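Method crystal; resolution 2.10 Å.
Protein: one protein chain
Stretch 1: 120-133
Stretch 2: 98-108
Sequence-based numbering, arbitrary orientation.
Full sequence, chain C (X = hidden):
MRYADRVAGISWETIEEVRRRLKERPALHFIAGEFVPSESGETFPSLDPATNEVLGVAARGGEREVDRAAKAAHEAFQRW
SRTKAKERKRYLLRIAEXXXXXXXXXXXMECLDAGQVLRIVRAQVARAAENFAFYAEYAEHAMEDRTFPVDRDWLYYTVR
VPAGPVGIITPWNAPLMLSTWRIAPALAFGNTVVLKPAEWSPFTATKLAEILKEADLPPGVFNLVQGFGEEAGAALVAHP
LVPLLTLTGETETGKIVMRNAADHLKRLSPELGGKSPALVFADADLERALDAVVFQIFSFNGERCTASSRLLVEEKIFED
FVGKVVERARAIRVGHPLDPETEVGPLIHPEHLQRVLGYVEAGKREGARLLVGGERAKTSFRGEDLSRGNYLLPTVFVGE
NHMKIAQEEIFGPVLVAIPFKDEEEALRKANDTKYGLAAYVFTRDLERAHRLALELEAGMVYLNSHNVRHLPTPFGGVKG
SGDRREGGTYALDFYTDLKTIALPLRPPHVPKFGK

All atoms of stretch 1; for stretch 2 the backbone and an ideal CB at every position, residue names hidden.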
ATOM      1  N   ILE C 120     -11.509 -18.254  31.019  1.00 19.55           N
ATOM      2  CA  ILE C 120     -11.380 -17.052  30.209  1.00 20.72           C
ATOM      3  C   ILE C 120      -9.943 -16.537  30.286  1.00 18.05           C
ATOM      4  O   ILE C 120      -9.367 -16.127  29.283  1.00 19.92           O
ATOM      5  CB  ILE C 120     -12.374 -15.961  30.669  1.00 23.69           C
ATOM      6  CG1 ILE C 120     -13.807 -16.428  30.401  1.00 27.25           C
ATOM      7  CG2 ILE C 120     -12.118 -14.665  29.923  1.00 26.95           C
ATOM      8  CD1 ILE C 120     -14.098 -16.774  28.948  1.00 29.32           C
ATOM      9  N   VAL C 121      -9.356 -16.575  31.477  1.00 18.59           N
ATOM     10  CA  VAL C 121      -7.982 -16.125  31.633  1.00 21.28           C
ATOM     11  C   VAL C 121      -7.051 -17.052  30.858  1.00 24.79           C
ATOM     12  O   VAL C 121      -6.046 -16.607  30.300  1.00 20.54           O
ATOM     13  CB  VAL C 121      -7.536 -16.115  33.114  1.00 19.91           C
ATOM     14  CG1 VAL C 121      -6.093 -15.617  33.207  1.00 16.98           C
ATOM     15  CG2 VAL C 121      -8.468 -15.218  33.946  1.00  8.78           C
ATOM     16  N   ARG C 122      -7.389 -18.338  30.815  1.00 19.86           N
ATOM     17  CA  ARG C 122      -6.550 -19.289  30.104  1.00 20.19           C
ATOM     18  C   ARG C 122      -6.549 -18.966  28.619  1.00 23.57           C
ATOM     19  O   ARG C 122      -5.505 -19.024  27.971  1.00 22.86           O
ATOM     20  CB  ARG C 122      -7.030 -20.729  30.326  1.00 20.85           C
ATOM     21  CG  ARG C 122      -6.204 -21.773  29.565  1.00 19.59           C
ATOM     22  CD  ARG C 122      -4.741 -21.785  30.014  1.00 24.54           C
ATOM     23  NE  ARG C 122      -3.936 -22.731  29.247  1.00 27.12           N
ATOM     24  CZ  ARG C 122      -3.528 -22.532  27.997  1.00 27.94           C
ATOM     25  NH1 ARG C 122      -3.846 -21.412  27.363  1.00 23.77           N
ATOM     26  NH2 ARG C 122      -2.802 -23.456  27.382  1.00 24.79           N
ATOM     27  N   ALA C 123      -7.721 -18.628  28.084  1.00 24.29           N
ATOM     28  CA  ALA C 123      -7.835 -18.279  26.672  1.00 26.14           C
ATOM     29  C   ALA C 123      -7.048 -16.996  26.403  1.00 26.05           C
ATOM     30  O   ALA C 123      -6.508 -16.803  25.312  1.00 29.94           O
ATOM     31  CB  ALA C 123      -9.301 -18.082  26.292  1.00 19.24           C
ATOM     32  N   GLN C 124      -6.988 -16.121  27.404  1.00 23.85           N
ATOM     33  CA  GLN C 124      -6.261 -14.861  27.280  1.00 25.90           C
ATOM     34  C   GLN C 124      -4.755 -15.109  27.210  1.00 24.81           C
ATOM     35  O   GLN C 124      -4.023 -14.347  26.574  1.00 25.42           O
ATOM     36  CB  GLN C 124      -6.591 -13.946  28.460  1.00 27.98           C
ATOM     37  CG  GLN C 124      -8.029 -13.474  28.466  1.00 37.67           C
ATOM     38  CD  GLN C 124      -8.208 -12.188  27.703  1.00 40.40           C
ATOM     39  OE1 GLN C 124      -7.895 -11.110  28.209  1.00 45.36           O
ATOM     40  NE2 GLN C 124      -8.696 -12.290  26.474  1.00 44.31           N
ATOM     41  N   VAL C 125      -4.293 -16.172  27.866  1.00 22.58           N
ATOM     42  CA  VAL C 125      -2.875 -16.509  27.829  1.00 19.49           C
ATOM     43  C   VAL C 125      -2.548 -16.917  26.398  1.00 18.34           C
ATOM     44  O   VAL C 125      -1.489 -16.586  25.875  1.00 22.49           O
ATOM     45  CB  VAL C 125      -2.528 -17.676  28.774  1.00 20.09           C
ATOM     46  CG1 VAL C 125      -1.090 -18.123  28.539  1.00 17.42           C
ATOM     47  CG2 VAL C 125      -2.707 -17.240  30.220  1.00 18.43           C
ATOM     48  N   ALA C 126      -3.463 -17.640  25.767  1.00 16.67           N
ATOM     49  CA  ALA C 126      -3.254 -18.054  24.388  1.00 18.01           C
ATOM     50  C   ALA C 126      -3.168 -16.812  23.486  1.00 21.98           C
ATOM     51  O   ALA C 126      -2.344 -16.755  22.573  1.00 24.41           O
ATOM     52  CB  ALA C 126      -4.392 -18.972  23.937  1.00 19.11           C
ATOM     53  N   ARG C 127      -4.013 -15.816  23.744  1.00 22.62           N
ATOM     54  CA  ARG C 127      -3.989 -14.585  22.952  1.00 20.34           C
ATOM     55  C   ARG C 127      -2.673 -13.846  23.178  1.00 20.64           C
ATOM     56  O   ARG C 127      -2.133 -13.232  22.264  1.00 20.04           O
ATOM     57  CB  ARG C 127      -5.159 -13.667  23.327  1.00 21.30           C
ATOM     58  CG  ARG C 127      -6.483 -14.026  22.662  1.00 32.32           C
ATOM     59  CD  ARG C 127      -6.500 -13.655  21.166  1.00 53.69           C
ATOM     60  NE  ARG C 127      -6.419 -12.207  20.924  1.00 58.24           N
ATOM     61  CZ  ARG C 127      -5.290 -11.525  20.727  1.00 57.40           C
ATOM     62  NH1 ARG C 127      -4.115 -12.147  20.727  1.00 50.68           N
ATOM     63  NH2 ARG C 127      -5.333 -10.211  20.550  1.00 57.40           N
ATOM     64  N   ALA C 128      -2.170 -13.900  24.407  1.00 18.85           N
ATOM     65  CA  ALA C 128      -0.912 -13.246  24.748  1.00 21.98           C
ATOM     66  C   ALA C 128       0.218 -13.889  23.952  1.00 22.98           C
ATOM     67  O   ALA C 128       1.080 -13.200  23.404  1.00 22.98           O
ATOM     68  CB  ALA C 128      -0.641 -13.378  26.234  1.00 17.23           C
ATOM     69  N   ALA C 129       0.216 -15.217  23.896  1.00 21.75           N
ATOM     70  CA  ALA C 129       1.238 -15.929  23.143  1.00 21.56           C
ATOM     71  C   ALA C 129       1.094 -15.526  21.673  1.00 23.20           C
ATOM     72  O   ALA C 129       2.088 -15.258  20.989  1.00 20.17           O
ATOM     73  CB  ALA C 129       1.056 -17.433  23.307  1.00 23.20           C
ATOM     74  N   GLU C 130      -0.149 -15.474  21.199  1.00 15.70           N
ATOM     75  CA  GLU C 130      -0.431 -15.089  19.816  1.00 18.73           C
ATOM     76  C   GLU C 130       0.069 -13.680  19.497  1.00 16.30           C
ATOM     77  O   GLU C 130       0.459 -13.399  18.361  1.00 16.85           O
ATOM     78  CB  GLU C 130      -1.933 -15.169  19.526  1.00 19.46           C
ATOM     79  CG  GLU C 130      -2.329 -14.642  18.144  1.00 26.57           C
ATOM     80  CD  GLU C 130      -3.808 -14.850  17.823  1.00 36.89           C
ATOM     81  OE1 GLU C 130      -4.665 -14.504  18.670  1.00 35.02           O
ATOM     82  OE2 GLU C 130      -4.112 -15.351  16.717  1.00 38.03           O
ATOM     83  N   ASN C 131       0.043 -12.793  20.487  1.00 13.10           N
ATOM     84  CA  ASN C 131       0.517 -11.432  20.279  1.00 18.55           C
ATOM     85  C   ASN C 131       1.980 -11.472  19.824  1.00 16.74           C
ATOM     86  O   ASN C 131       2.367 -10.762  18.897  1.00 17.40           O
ATOM     87  CB  ASN C 131       0.390 -10.597  21.563  1.00 14.56           C
ATOM     88  CG  ASN C 131      -1.040 -10.145  21.833  1.00 15.46           C
ATOM     89  OD1 ASN C 131      -1.873 -10.097  20.923  1.00 19.29           O
ATOM     90  ND2 ASN C 131      -1.324  -9.790  23.084  1.00 13.89           N
ATOM     91  N   PHE C 132       2.783 -12.310  20.470  1.00 14.71           N
ATOM     92  CA  PHE C 132       4.194 -12.427  20.104  1.00 19.53           C
ATOM     93  C   PHE C 132       4.395 -13.185  18.793  1.00 18.37           C
ATOM     94  O   PHE C 132       5.213 -12.795  17.963  1.00 19.99           O
ATOM     95  CB  PHE C 132       4.991 -13.105  21.225  1.00 18.38           C
ATOM     96  CG  PHE C 132       5.248 -12.213  22.404  1.00 18.77           C
ATOM     97  CD1 PHE C 132       4.392 -12.219  23.501  1.00 13.27           C
ATOM     98  CD2 PHE C 132       6.326 -11.330  22.396  1.00 16.70           C
ATOM     99  CE1 PHE C 132       4.603 -11.353  24.576  1.00 17.09           C
ATOM    100  CE2 PHE C 132       6.547 -10.462  23.461  1.00 16.88           C
ATOM    101  CZ  PHE C 132       5.680 -10.474  24.555  1.00 22.22           C
ATOM    102  N   ALA C 133       3.646 -14.265  18.604  1.00 17.24           N
ATOM    103  CA  ALA C 133       3.764 -15.046  17.381  1.00 19.22           C
ATOM    104  C   ALA C 133       3.366 -14.191  16.183  1.00 21.22           C
ATOM    105  O   ALA C 133       3.951 -14.298  15.097  1.00 19.83           O
ATOM    106  CB  ALA C 133       2.877 -16.286  17.460  1.00 20.86           C
ATOM    107  N   UNK C  98       7.509 -20.030  25.255  1.00 25.72           N
ATOM    108  CA  UNK C  98       7.608 -20.105  26.710  1.00 18.61           C
ATOM    109  C   UNK C  98       6.329 -19.692  27.436  1.00 22.74           C
ATOM    110  O   UNK C  98       6.043 -20.198  28.522  1.00 19.56           O
ATOM    111  CB  UNK C  98       8.764 -19.224  27.187  1.00 18.61           C
ATOM    112  N   UNK C  99       5.569 -18.769  26.853  1.00 22.15           N
ATOM    113  CA  UNK C  99       4.305 -18.355  27.454  1.00 19.81           C
ATOM    114  C   UNK C  99       3.390 -19.589  27.430  1.00 23.49           C
ATOM    115  O   UNK C  99       2.689 -19.888  28.403  1.00 16.58           O
ATOM    116  CB  UNK C  99       3.684 -17.169  26.713  1.00 19.81           C
ATOM    117  N   UNK C 100       3.420 -20.312  26.316  1.00 17.13           N
ATOM    118  CA  UNK C 100       2.611 -21.514  26.178  1.00 25.11           C
ATOM    119  C   UNK C 100       3.027 -22.587  27.189  1.00 26.73           C
ATOM    120  O   UNK C 100       2.176 -23.289  27.744  1.00 21.47           O
ATOM    121  CB  UNK C 100       2.721 -22.061  24.753  1.00 25.11           C
ATOM    122  N   UNK C 101       4.331 -22.696  27.439  1.00 24.11           N
ATOM    123  CA  UNK C 101       4.843 -23.692  28.373  1.00 26.55           C
ATOM    124  C   UNK C 101       4.451 -23.380  29.812  1.00 29.80           C
ATOM    125  O   UNK C 101       4.273 -24.287  30.625  1.00 26.29           O
ATOM    126  CB  UNK C 101       6.366 -23.785  28.259  1.00 26.55           C
ATOM    127  N   UNK C 102       4.327 -22.094  30.124  1.00 24.94           N
ATOM    128  CA  UNK C 102       3.951 -21.671  31.468  1.00 22.28           C
ATOM    129  C   UNK C 102       2.493 -21.212  31.502  1.00 15.98           C
ATOM    130  O   UNK C 102       2.076 -20.547  32.445  1.00 19.40           O
ATOM    131  CB  UNK C 102       4.873 -20.550  31.952  1.00 22.28           C
ATOM    132  N   UNK C 103       1.724 -21.582  30.482  1.00 20.62           N
ATOM    133  CA  UNK C 103       0.321 -21.173  30.372  1.00 22.69           C
ATOM    134  C   UNK C 103      -0.530 -21.400  31.621  1.00 23.11           C
ATOM    135  O   UNK C 103      -1.240 -20.497  32.057  1.00 20.90           O
ATOM    136  CB  UNK C 103      -0.323 -21.921  29.203  1.00 22.69           C
ATOM    137  N   UNK C 104      -0.465 -22.599  32.188  1.00 24.52           N
ATOM    138  CA  UNK C 104      -1.250 -22.913  33.379  1.00 27.53           C
ATOM    139  C   UNK C 104      -0.937 -21.970  34.540  1.00 26.98           C
ATOM    140  O   UNK C 104      -1.849 -21.451  35.188  1.00 24.94           O
ATOM    141  CB  UNK C 104      -0.996 -24.360  33.805  1.00 27.53           C
ATOM    142  N   UNK C 105       0.351 -21.753  34.800  1.00 21.91           N
ATOM    143  CA  UNK C 105       0.778 -20.871  35.882  1.00 20.41           C
ATOM    144  C   UNK C 105       0.261 -19.445  35.660  1.00 23.36           C
ATOM    145  O   UNK C 105      -0.275 -18.823  36.581  1.00 18.79           O
ATOM    146  CB  UNK C 105       2.304 -20.870  35.995  1.00 20.41           C
ATOM    147  N   UNK C 106       0.444 -18.933  34.440  1.00 19.48           N
ATOM    148  CA  UNK C 106       0.008 -17.580  34.084  1.00 21.90           C
ATOM    149  C   UNK C 106      -1.504 -17.404  34.263  1.00 19.52           C
ATOM    150  O   UNK C 106      -1.968 -16.398  34.807  1.00 21.19           O
ATOM    151  CB  UNK C 106       0.400 -17.266  32.639  1.00 21.90           C
ATOM    152  N   UNK C 107      -2.267 -18.388  33.809  1.00 19.89           N
ATOM    153  CA  UNK C 107      -3.715 -18.332  33.926  1.00 19.08           C
ATOM    154  C   UNK C 107      -4.132 -18.282  35.388  1.00 18.98           C
ATOM    155  O   UNK C 107      -4.914 -17.425  35.792  1.00 21.88           O
ATOM    156  CB  UNK C 107      -4.357 -19.534  33.230  1.00 19.08           C
ATOM    157  N   UNK C 108      -3.608 -19.203  36.187  1.00 17.83           N
ATOM    158  CA  UNK C 108      -3.952 -19.244  37.601  1.00 18.27           C
ATOM    159  C   UNK C 108      -3.548 -17.960  38.313  1.00 19.59           C
ATOM    160  O   UNK C 108      -4.320 -17.390  39.086  1.00 18.80           O
ATOM    161  CB  UNK C 108      -3.286 -20.447  38.272  1.00 18.27           C
TER

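Stretch 1 is a single helix whose near side, toward stretch 2, is built from Val121, Val125, Ala128, Ala129 and Phe132, with the long arm of Arg122 alongside. Stretch 2 passes it as two helical segments joined at position 102, and the second segment crosses at 125° with the axes 8.4 Å apart at closest approach.

Position 98 has nothing of stretch 1 within 5.5 Å of its ideal CB, so this contact does not restrict it; the residue is Leu98.

Position 99 is different. Its CB points toward stretch 1 and lies 4.3 Å from Ala129 CB and 5.2 Å from Val125 CG1, with Phe132 further along the helix. The small side chains of Ala128 and Ala129 leave a hollow between those larger neighbours, and no charge lines it. Leucine, isoleucine or methionine would suit. The residue is Ile99, a knob among Val125, Ala128, Ala129 and Phe132. Its chi1 of -75° (m) and chi2 of 176° (t) carry Ile99 CD1 to 3.6 Å from Phe132 CD1, while Ile99 CG2 packs 3.8 Å from Val125 CG1 and 3.9 Å from Ala129 CB.

At position 100 the CB points sideways, 5.1 Å from Ala129 CB. A long side chain could lay its aliphatic part against that methyl and send a polar end onward, though alanine would also be tolerated. Glu100 does the former: its CG is 3.9 Å from Ala129 CB, and its carboxylate makes no salt bridge to stretch 1.

Position 101 is out of reach and free to be polar; it is Lys101. Position 102 points away, and its phi/psi of -105/17 break the helix just before the next one begins, a place for a polar capping residue such as asparagine, serine or aspartate. Here it is His102.

Position 103 points directly at stretch 1, its CB 3.4 Å from Arg122 NH2 and 3.9 Å from Val125 CG1. So little space favours alanine or glycine, perhaps serine. Ala103 lays its methyl over one face of the Arg122 guanidinium and packs against Val125.

Position 104 starts away, but the guanidinium of Arg122 is a charge that a side chain able to turn back could answer: aspartate or glutamate. Asp104 does turn back, making a long salt bridge, OD1 to Arg122 NE at 3.8 Å. A water reinforces it, donating to Asp104 OD1 and accepting from Arg122 NH2, each at 3.0 Å.

Position 105 is out of reach; Glu105 instead accepts a hydrogen bond from His102, ND1 to OE2 at 3.2 Å.

Position 106 points toward stretch 1, its CB 3.9 Å from Val125 CG2. An aliphatic residue fits; Leu106 packs that CB against the valine methyl.

Position 107 is the tightest backbone approach, its CA 4.9 Å from Arg122 CA. With its CB 3.8 Å from that same CA, a small residue is called for. Ala107 helps enclose Val125, with Ile99, Ala103 and Leu106.

Position 108 points away, unconstrained here; it is Val108.

Stretch 2 98-108: LIEKHADELAV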
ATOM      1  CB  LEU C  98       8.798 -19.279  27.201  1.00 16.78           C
ATOM      2  CG  LEU C  98      10.152 -19.885  26.804  1.00 18.98           C
ATOM      3  CD1 LEU C  98      11.289 -18.989  27.271  1.00 14.73           C
ATOM      4  CD2 LEU C  98      10.282 -21.284  27.412  1.00 20.61           C
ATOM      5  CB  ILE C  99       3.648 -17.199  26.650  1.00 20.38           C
ATOM      6  CG1 ILE C  99       4.389 -15.888  26.931  1.00 20.89           C
ATOM      7  CG2 ILE C  99       2.171 -17.060  27.021  1.00 18.27           C
ATOM      8  CD1 ILE C  99       3.892 -14.704  26.111  1.00 20.57           C
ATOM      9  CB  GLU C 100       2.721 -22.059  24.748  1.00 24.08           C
ATOM     10  CG  GLU C 100       2.044 -21.162  23.712  1.00 42.37           C
ATOM     11  CD  GLU C 100       2.361 -21.541  22.268  1.00 45.03           C
ATOM     12  OE1 GLU C 100       1.876 -20.838  21.356  1.00 50.10           O
ATOM     13  OE2 GLU C 100       3.090 -22.530  22.040  1.00 48.93           O
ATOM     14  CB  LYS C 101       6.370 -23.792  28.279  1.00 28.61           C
ATOM     15  CG  LYS C 101       6.910 -25.109  28.823  1.00 36.65           C
ATOM     16  CD  LYS C 101       8.429 -25.131  28.941  1.00 44.95           C
ATOM     17  CE  LYS C 101       8.899 -24.338  30.152  1.00 49.40           C
ATOM     18  NZ  LYS C 101      10.355 -24.519  30.416  1.00 47.79           N
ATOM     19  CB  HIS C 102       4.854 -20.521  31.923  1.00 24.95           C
ATOM     20  CG  HIS C 102       6.303 -20.888  32.017  1.00 33.79           C
ATOM     21  ND1 HIS C 102       6.831 -21.570  33.092  1.00 35.13           N
ATOM     22  CD2 HIS C 102       7.332 -20.679  31.162  1.00 29.57           C
ATOM     23  CE1 HIS C 102       8.123 -21.765  32.895  1.00 33.68           C
ATOM     24  NE2 HIS C 102       8.452 -21.234  31.732  1.00 30.98           N
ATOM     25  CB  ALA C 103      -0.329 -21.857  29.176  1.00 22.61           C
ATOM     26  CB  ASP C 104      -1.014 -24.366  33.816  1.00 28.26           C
ATOM     27  CG  ASP C 104      -1.522 -25.383  32.797  1.00 27.26           C
ATOM     28  OD1 ASP C 104      -2.238 -24.996  31.847  1.00 30.01           O
ATOM     29  OD2 ASP C 104      -1.211 -26.582  32.957  1.00 33.17           O
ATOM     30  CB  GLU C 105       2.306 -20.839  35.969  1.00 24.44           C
ATOM     31  CG  GLU C 105       2.969 -22.186  36.200  1.00 38.22           C
ATOM     32  CD  GLU C 105       4.408 -22.214  35.686  1.00 43.34           C
ATOM     33  OE1 GLU C 105       5.176 -21.275  35.986  1.00 43.35           O
ATOM     34  OE2 GLU C 105       4.773 -23.176  34.981  1.00 50.19           O
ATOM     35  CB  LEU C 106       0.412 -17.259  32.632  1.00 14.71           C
ATOM     36  CG  LEU C 106       1.911 -16.984  32.387  1.00 19.68           C
ATOM     37  CD1 LEU C 106       2.243 -17.067  30.903  1.00 11.69           C
ATOM     38  CD2 LEU C 106       2.269 -15.605  32.941  1.00 13.35           C
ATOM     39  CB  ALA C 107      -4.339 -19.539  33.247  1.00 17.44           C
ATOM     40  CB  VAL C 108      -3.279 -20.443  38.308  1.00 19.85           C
ATOM     41  CG1 VAL C 108      -3.540 -20.373  39.804  1.00 21.32           C
ATOM     42  CG2 VAL C 108      -3.820 -21.754  37.739  1.00 18.04           C
TER
HETATM   43  O   HOH W   1      -1.846 -25.779  28.945  1.00 29.16           O
HETATM   44  O   HOH W   2      -4.780 -25.374  30.462  1.00 34.13           O
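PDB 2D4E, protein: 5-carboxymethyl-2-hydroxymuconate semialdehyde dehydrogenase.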